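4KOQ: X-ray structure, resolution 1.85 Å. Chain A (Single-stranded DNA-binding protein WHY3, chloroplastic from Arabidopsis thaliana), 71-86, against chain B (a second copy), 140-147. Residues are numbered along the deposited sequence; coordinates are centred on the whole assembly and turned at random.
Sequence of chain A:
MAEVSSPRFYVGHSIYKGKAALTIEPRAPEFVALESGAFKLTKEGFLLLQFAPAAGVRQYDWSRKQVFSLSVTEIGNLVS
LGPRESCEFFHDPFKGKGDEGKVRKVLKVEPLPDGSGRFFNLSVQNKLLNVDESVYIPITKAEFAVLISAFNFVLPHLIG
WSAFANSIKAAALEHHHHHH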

ATOM      1  N   SER A  71      -2.564  -6.803  18.676  1.00 22.20           N
ATOM      2  CA  SER A  71      -1.562  -7.600  17.992  1.00 22.60           C
ATOM      3  C   SER A  71      -1.712  -7.511  16.479  1.00 17.87           C
ATOM      4  O   SER A  71      -2.753  -7.092  15.931  1.00 19.13           O
ATOM      5  CB  SER A  71      -1.683  -9.063  18.403  1.00 25.12           C
ATOM      6  OG  SER A  71      -2.831  -9.610  17.778  1.00 22.37           O
ATOM      7  N   VAL A  72      -0.675  -7.966  15.789  1.00 17.98           N
ATOM      8  CA  VAL A  72      -0.729  -8.101  14.338  1.00 17.21           C
ATOM      9  C   VAL A  72      -1.966  -8.853  13.853  1.00 15.77           C
ATOM     10  O   VAL A  72      -2.622  -8.424  12.903  1.00 18.50           O
ATOM     11  CB  VAL A  72       0.579  -8.769  13.875  1.00 22.89           C
ATOM     12  CG1 VAL A  72       0.467  -9.322  12.506  1.00 20.73           C
ATOM     13  CG2 VAL A  72       1.729  -7.767  13.998  1.00 18.35           C
ATOM     14  N   THR A  73      -2.283  -9.997  14.464  1.00 18.19           N
ATOM     15  CA  THR A  73      -3.447 -10.784  14.014  1.00 15.17           C
ATOM     16  C   THR A  73      -4.735 -10.015  14.241  1.00 17.64           C
ATOM     17  O   THR A  73      -5.605 -10.014  13.408  1.00 19.80           O
ATOM     18  CB  THR A  73      -3.521 -12.148  14.744  1.00 19.93           C
ATOM     19  OG1 THR A  73      -2.337 -12.891  14.441  1.00 23.05           O
ATOM     20  CG2 THR A  73      -4.735 -12.953  14.299  1.00 22.47           C
ATOM     21  N   GLU A  74      -4.821  -9.328  15.368  1.00 18.21           N
ATOM     22  CA  GLU A  74      -5.997  -8.495  15.657  1.00 17.78           C
ATOM     23  C   GLU A  74      -6.179  -7.331  14.698  1.00 19.84           C
ATOM     24  O   GLU A  74      -7.289  -7.043  14.271  1.00 18.49           O
ATOM     25  CB  GLU A  74      -5.950  -8.028  17.116  1.00 20.66           C
ATOM     26  CG  GLU A  74      -6.213  -9.151  18.080  1.00 20.95           C
ATOM     27  CD  GLU A  74      -5.786  -8.891  19.534  1.00 25.48           C
ATOM     28  OE1 GLU A  74      -5.110  -7.883  19.839  1.00 24.99           O
ATOM     29  OE2 GLU A  74      -6.100  -9.753  20.406  1.00 28.37           O
ATOM     30  N   ILE A  75      -5.070  -6.696  14.311  1.00 17.89           N
ATOM     31  CA  ILE A  75      -5.081  -5.732  13.246  1.00 17.07           C
ATOM     32  C   ILE A  75      -5.601  -6.386  11.994  1.00 20.87           C
ATOM     33  O   ILE A  75      -6.407  -5.819  11.276  1.00 18.30           O
ATOM     34  CB  ILE A  75      -3.683  -5.133  13.009  1.00 18.21           C
ATOM     35  CG1 ILE A  75      -3.247  -4.365  14.246  1.00 19.85           C
ATOM     36  CG2 ILE A  75      -3.735  -4.279  11.746  1.00 20.95           C
ATOM     37  CD1 ILE A  75      -1.738  -4.205  14.433  1.00 21.52           C
ATOM     38  N   GLY A  76      -5.159  -7.615  11.700  1.00 20.22           N
ATOM     39  CA  GLY A  76      -5.703  -8.290  10.551  1.00 17.53           C
ATOM     40  C   GLY A  76      -7.215  -8.482  10.590  1.00 17.05           C
ATOM     41  O   GLY A  76      -7.900  -8.349   9.566  1.00 20.42           O
ATOM     42  N   ASN A  77      -7.745  -8.766  11.769  1.00 21.15           N
ATOM     43  CA  ASN A  77      -9.180  -8.860  11.893  1.00 19.32           C
ATOM     44  C   ASN A  77      -9.872  -7.561  11.526  1.00 16.52           C
ATOM     45  O   ASN A  77     -10.867  -7.566  10.820  1.00 22.30           O
ATOM     46  CB  ASN A  77      -9.540  -9.196  13.313  1.00 23.57           C
ATOM     47  CG  ASN A  77     -10.836  -9.935  13.405  1.00 32.35           C
ATOM     48  OD1 ASN A  77     -11.772  -9.718  12.615  1.00 35.55           O
ATOM     49  ND2 ASN A  77     -10.881 -10.872  14.307  1.00 25.51           N
ATOM     50  N   LEU A  78      -9.339  -6.461  12.034  1.00 20.59           N
ATOM     51  CA  LEU A  78      -9.940  -5.144  11.809  1.00 18.99           C
ATOM     52  C   LEU A  78      -9.896  -4.761  10.360  1.00 23.30           C
ATOM     53  O   LEU A  78     -10.833  -4.158   9.857  1.00 24.03           O
ATOM     54  CB  LEU A  78      -9.247  -4.075  12.654  1.00 19.35           C
ATOM     55  CG  LEU A  78      -9.513  -4.232  14.146  1.00 24.15           C
ATOM     56  CD1 LEU A  78      -8.808  -3.159  14.916  1.00 30.32           C
ATOM     57  CD2 LEU A  78     -10.996  -4.131  14.364  1.00 35.55           C
ATOM     58  N   VAL A  79      -8.801  -5.054   9.661  1.00 19.22           N
ATOM     59  CA  VAL A  79      -8.720  -4.632   8.270  1.00 21.06           C
ATOM     60  C   VAL A  79      -9.534  -5.548   7.340  1.00 26.59           C
ATOM     61  O   VAL A  79      -9.678  -5.250   6.167  1.00 33.16           O
ATOM     62  CB  VAL A  79      -7.246  -4.544   7.682  1.00 23.99           C
ATOM     63  CG1 VAL A  79      -6.435  -3.493   8.400  1.00 25.23           C
ATOM     64  CG2 VAL A  79      -6.578  -5.876   7.692  1.00 25.02           C
ATOM     65  N   SER A  80     -10.075  -6.635   7.852  1.00 24.65           N
ATOM     66  CA  SER A  80     -10.878  -7.526   7.013  1.00 31.84           C
ATOM     67  C   SER A  80     -12.330  -7.602   7.435  1.00 36.36           C
ATOM     68  O   SER A  80     -13.043  -8.472   6.971  1.00 29.55           O
ATOM     69  CB  SER A  80     -10.303  -8.947   6.992  1.00 24.60           C
ATOM     70  OG  SER A  80     -10.177  -9.500   8.260  1.00 27.13           O
ATOM     71  N   LEU A  81     -12.785  -6.702   8.304  1.00 23.52           N
ATOM     72  CA  LEU A  81     -14.169  -6.784   8.747  1.00 28.94           C
ATOM     73  C   LEU A  81     -15.158  -6.517   7.617  1.00 25.21           C
ATOM     74  O   LEU A  81     -15.039  -5.532   6.930  1.00 31.20           O
ATOM     75  CB  LEU A  81     -14.422  -5.757   9.839  1.00 25.47           C
ATOM     76  CG  LEU A  81     -13.866  -6.059  11.206  1.00 27.22           C
ATOM     77  CD1 LEU A  81     -14.223  -4.912  12.172  1.00 25.28           C
ATOM     78  CD2 LEU A  81     -14.445  -7.386  11.767  1.00 31.19           C
ATOM     79  N   GLY A  82     -16.159  -7.374   7.476  1.00 32.07           N
ATOM     80  CA  GLY A  82     -17.283  -7.074   6.612  1.00 38.01           C
ATOM     81  C   GLY A  82     -18.117  -5.933   7.188  1.00 37.58           C
ATOM     82  O   GLY A  82     -17.993  -5.616   8.361  1.00 30.21           O
ATOM     83  N   PRO A  83     -18.978  -5.324   6.369  1.00 38.47           N
ATOM     84  CA  PRO A  83     -19.817  -4.187   6.781  1.00 35.86           C
ATOM     85  C   PRO A  83     -20.775  -4.473   7.938  1.00 28.71           C
ATOM     86  O   PRO A  83     -21.140  -3.535   8.636  1.00 34.67           O
ATOM     87  CB  PRO A  83     -20.630  -3.869   5.517  1.00 47.48           C
ATOM     88  CG  PRO A  83     -19.959  -4.589   4.416  1.00 45.84           C
ATOM     89  CD  PRO A  83     -19.299  -5.776   5.004  1.00 46.18           C
ATOM     90  N   ARG A  84     -21.153  -5.721   8.183  1.00 31.81           N
ATOM     91  CA  ARG A  84     -22.068  -6.011   9.290  1.00 35.34           C
ATOM     92  C   ARG A  84     -21.438  -6.927  10.324  1.00 32.51           C
ATOM     93  O   ARG A  84     -22.099  -7.422  11.233  1.00 36.64           O
ATOM     94  CB  ARG A  84     -23.370  -6.572   8.730  1.00 47.34           C
ATOM     95  CG  ARG A  84     -23.818  -5.771   7.496  1.00 48.73           C
ATOM     96  CD  ARG A  84     -25.312  -5.830   7.254  1.00 65.58           C
ATOM     97  NE  ARG A  84     -25.824  -7.196   7.183  1.00 64.49           N
ATOM     98  CZ  ARG A  84     -26.725  -7.719   8.014  1.00 76.59           C
ATOM     99  NH1 ARG A  84     -27.120  -8.974   7.844  1.00 79.19           N
ATOM    100  NH2 ARG A  84     -27.243  -7.009   9.011  1.00 72.08           N
ATOM    101  N   GLU A  85     -20.125  -7.093  10.199  1.00 29.98           N
ATOM    102  CA  GLU A  85     -19.386  -7.983  11.051  1.00 26.37           C
ATOM    103  C   GLU A  85     -18.823  -7.244  12.273  1.00 26.36           C
ATOM    104  O   GLU A  85     -18.421  -6.083  12.167  1.00 27.33           O
ATOM    105  CB  GLU A  85     -18.236  -8.607  10.245  1.00 29.01           C
ATOM    106  CG  GLU A  85     -17.526  -9.736  10.968  1.00 36.62           C
ATOM    107  CD  GLU A  85     -16.437 -10.407  10.114  1.00 42.86           C
ATOM    108  OE1 GLU A  85     -16.119  -9.924   9.003  1.00 39.53           O
ATOM    109  OE2 GLU A  85     -15.898 -11.425  10.578  1.00 48.62           O
ATOM    110  N   SER A  86     -18.784  -7.937  13.402  1.00 28.42           N
ATOM    111  CA  SER A  86     -18.142  -7.438  14.605  1.00 24.02           C
ATOM    112  C   SER A  86     -16.976  -8.316  14.947  1.00 25.55           C
ATOM    113  O   SER A  86     -16.890  -9.452  14.470  1.00 26.91           O
ATOM    114  CB  SER A  86     -19.151  -7.368  15.763  1.00 31.44           C
ATOM    115  OG  SER A  86     -19.343  -8.647  16.374  1.00 34.73           O
TER
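Chain B 140-147: TKAEFAVL

The strongest polar link between the stretches is a salt bridge: B:Lys141 NZ lies 2.9 Å from A:Glu85 OE1 and donates a hydrogen bond to it. All four side-chain torsions of the lysine are t, so the chain is fully extended; its CA-to-CB bond points sideways, yet its end comes nearer to chain A. B:Lys141 NZ also donates a weak hydrogen bond to the backbone A:Ser80 O at 3.1 Å. The carboxylate is held from its own side as well, because A:Gly82 N donates to A:Glu85 OE1 at 3.0 Å with an N-H...acceptor angle of 178°, within a type I turn from A:Gly82 to A:Glu85. A second polar link runs through water 1, which donates to B:Glu143 OE2 at 2.5 Å and is hydrogen-bonded to A:Thr73 OG1 at 3.2 Å.

The packing core is helix on helix, while B:Lys141 reaches the loop that follows the chain A helix. Phi/psi values near -60/-40 run through most of A:Val72 to A:Val79 and through B:Lys141 to B:Leu147, whose helix continues later in the chain. An N-cap residue precedes each helix: A:Ser71 OG accepts from A:Glu74 N at 3.1 Å and B:Thr140 OG1 from B:Glu143 N at 3.1 Å, both capping bonds; in return A:Ser71 N donates to A:Glu74 OE1 at 3.0 Å and B:Thr140 N to B:Glu143 OE1 at 2.9 Å. The axes cross at 94°, almost perpendicular, and approach to 7.2 Å.

Small residues at the crossing accompany this close approach. The CA atoms of A:Asn77 and B:Ala142 are 4.2 Å apart, and B:Ala142 CB sits 3.5 Å from A:Asn77 N and 3.7 Å from A:Thr73 O. At A:Gly76 the absence of a side chain matters: an ideal CB would lie 2.4 Å from B:Ala142 O and 2.7 Å from B:Val146 CG2, both clashes. A:Gly76 CA is 3.7 Å from B:Ala142 O, and its carbonyl A:Gly76 O is 3.4 Å from B:Ala145 CB while also accepting from A:Ser80 OG at 2.9 Å.

Around this point the packing is mainly apolar. B:Ala145 CB meets A:Ser80 CB at 3.8 Å and A:Val79 CG2 at 4.1 Å. Further along helix B, B:Val146 CG1 packs on A:Val72 CG1 at 3.7 Å, and B:Val146 CG2 comes within 3.4 Å of A:Val72 O. A:Thr73 CG2 lies 3.9 Å from B:Glu143 CG, beside the water link. Together the stretches bury 471 Å², summed over both sides.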

ATOM      1  N   THR B 140      -6.942 -18.467   9.840  1.00 22.90           N
ATOM      2  CA  THR B 140      -8.174 -17.677   9.993  1.00 22.45           C
ATOM      3  C   THR B 140      -8.244 -16.568   8.987  1.00 19.18           C
ATOM      4  O   THR B 140      -7.225 -16.159   8.420  1.00 21.89           O
ATOM      5  CB  THR B 140      -8.329 -17.049  11.401  1.00 24.61           C
ATOM      6  OG1 THR B 140      -7.305 -16.067  11.622  1.00 22.31           O
ATOM      7  CG2 THR B 140      -8.288 -18.129  12.523  1.00 25.16           C
ATOM      8  N   LYS B 141      -9.442 -16.000   8.798  1.00 19.21           N
ATOM      9  CA  LYS B 141      -9.607 -14.844   7.915  1.00 21.62           C
ATOM     10  C   LYS B 141      -8.669 -13.692   8.344  1.00 18.28           C
ATOM     11  O   LYS B 141      -8.091 -13.019   7.481  1.00 19.16           O
ATOM     12  CB  LYS B 141     -11.086 -14.379   7.920  1.00 23.62           C
ATOM     13  CG  LYS B 141     -11.392 -13.168   7.082  1.00 29.12           C
ATOM     14  CD  LYS B 141     -12.880 -12.832   7.211  1.00 38.79           C
ATOM     15  CE  LYS B 141     -13.277 -11.598   6.441  1.00 51.34           C
ATOM     16  NZ  LYS B 141     -14.644 -11.141   6.886  1.00 48.01           N
ATOM     17  N   ALA B 142      -8.537 -13.475   9.652  1.00 19.99           N
ATOM     18  CA  ALA B 142      -7.675 -12.415  10.194  1.00 21.89           C
ATOM     19  C   ALA B 142      -6.206 -12.676   9.907  1.00 19.31           C
ATOM     20  O   ALA B 142      -5.461 -11.788   9.518  1.00 20.06           O
ATOM     21  CB  ALA B 142      -7.881 -12.297  11.665  1.00 21.46           C
ATOM     22  N   GLU B 143      -5.784 -13.924  10.067  1.00 17.13           N
ATOM     23  CA  GLU B 143      -4.396 -14.290   9.767  1.00 20.10           C
ATOM     24  C   GLU B 143      -4.131 -14.183   8.271  1.00 19.26           C
ATOM     25  O   GLU B 143      -3.068 -13.724   7.839  1.00 18.87           O
ATOM     26  CB  GLU B 143      -4.089 -15.723  10.279  1.00 17.91           C
ATOM     27  CG  GLU B 143      -4.004 -15.828  11.780  1.00 19.19           C
ATOM     28  CD  GLU B 143      -4.211 -17.243  12.333  1.00 27.58           C
ATOM     29  OE1 GLU B 143      -4.733 -18.140  11.627  1.00 23.28           O
ATOM     30  OE2 GLU B 143      -3.826 -17.445  13.494  1.00 25.08           O
ATOM     31  N   PHE B 144      -5.093 -14.577   7.461  1.00 17.03           N
ATOM     32  CA  PHE B 144      -4.926 -14.481   6.023  1.00 18.85           C
ATOM     33  C   PHE B 144      -4.854 -13.012   5.607  1.00 21.18           C
ATOM     34  O   PHE B 144      -4.114 -12.647   4.688  1.00 18.45           O
ATOM     35  CB  PHE B 144      -6.020 -15.261   5.272  1.00 19.71           C
ATOM     36  CG  PHE B 144      -5.723 -15.453   3.817  1.00 20.29           C
ATOM     37  CD1 PHE B 144      -4.713 -16.321   3.426  1.00 21.19           C
ATOM     38  CD2 PHE B 144      -6.446 -14.803   2.853  1.00 26.17           C
ATOM     39  CE1 PHE B 144      -4.401 -16.484   2.053  1.00 23.18           C
ATOM     40  CE2 PHE B 144      -6.150 -14.979   1.483  1.00 27.00           C
ATOM     41  CZ  PHE B 144      -5.128 -15.826   1.108  1.00 22.96           C
ATOM     42  N   ALA B 145      -5.611 -12.139   6.274  1.00 19.80           N
ATOM     43  CA  ALA B 145      -5.549 -10.707   5.964  1.00 18.37           C
ATOM     44  C   ALA B 145      -4.160 -10.089   6.227  1.00 17.46           C
ATOM     45  O   ALA B 145      -3.718  -9.183   5.486  1.00 16.86           O
ATOM     46  CB  ALA B 145      -6.645  -9.901   6.777  1.00 18.89           C
ATOM     47  N   VAL B 146      -3.510 -10.562   7.278  1.00 17.48           N
ATOM     48  CA  VAL B 146      -2.150 -10.163   7.602  1.00 17.73           C
ATOM     49  C   VAL B 146      -1.264 -10.580   6.422  1.00 17.12           C
ATOM     50  O   VAL B 146      -0.440  -9.795   5.947  1.00 16.49           O
ATOM     51  CB  VAL B 146      -1.647 -10.821   8.866  1.00 16.81           C
ATOM     52  CG1 VAL B 146      -0.146 -10.536   9.102  1.00 18.55           C
ATOM     53  CG2 VAL B 146      -2.436 -10.316  10.074  1.00 18.10           C
ATOM     54  N   LEU B 147      -1.407 -11.825   5.976  1.00 21.11           N
ATOM     55  CA  LEU B 147      -0.639 -12.272   4.775  1.00 16.80           C
ATOM     56  C   LEU B 147      -0.894 -11.441   3.539  1.00 21.24           C
ATOM     57  O   LEU B 147       0.054 -11.037   2.839  1.00 20.37           O
ATOM     58  CB  LEU B 147      -0.891 -13.759   4.471  1.00 17.81           C
ATOM     59  CG  LEU B 147      -0.561 -14.738   5.578  1.00 20.16           C
ATOM     60  CD1 LEU B 147      -0.769 -16.210   5.158  1.00 23.42           C
ATOM     61  CD2 LEU B 147       0.854 -14.532   6.100  1.00 26.19           C
TER
HETATM   62  O   HOH W   1      -2.056 -16.077  14.697  1.00 42.05           O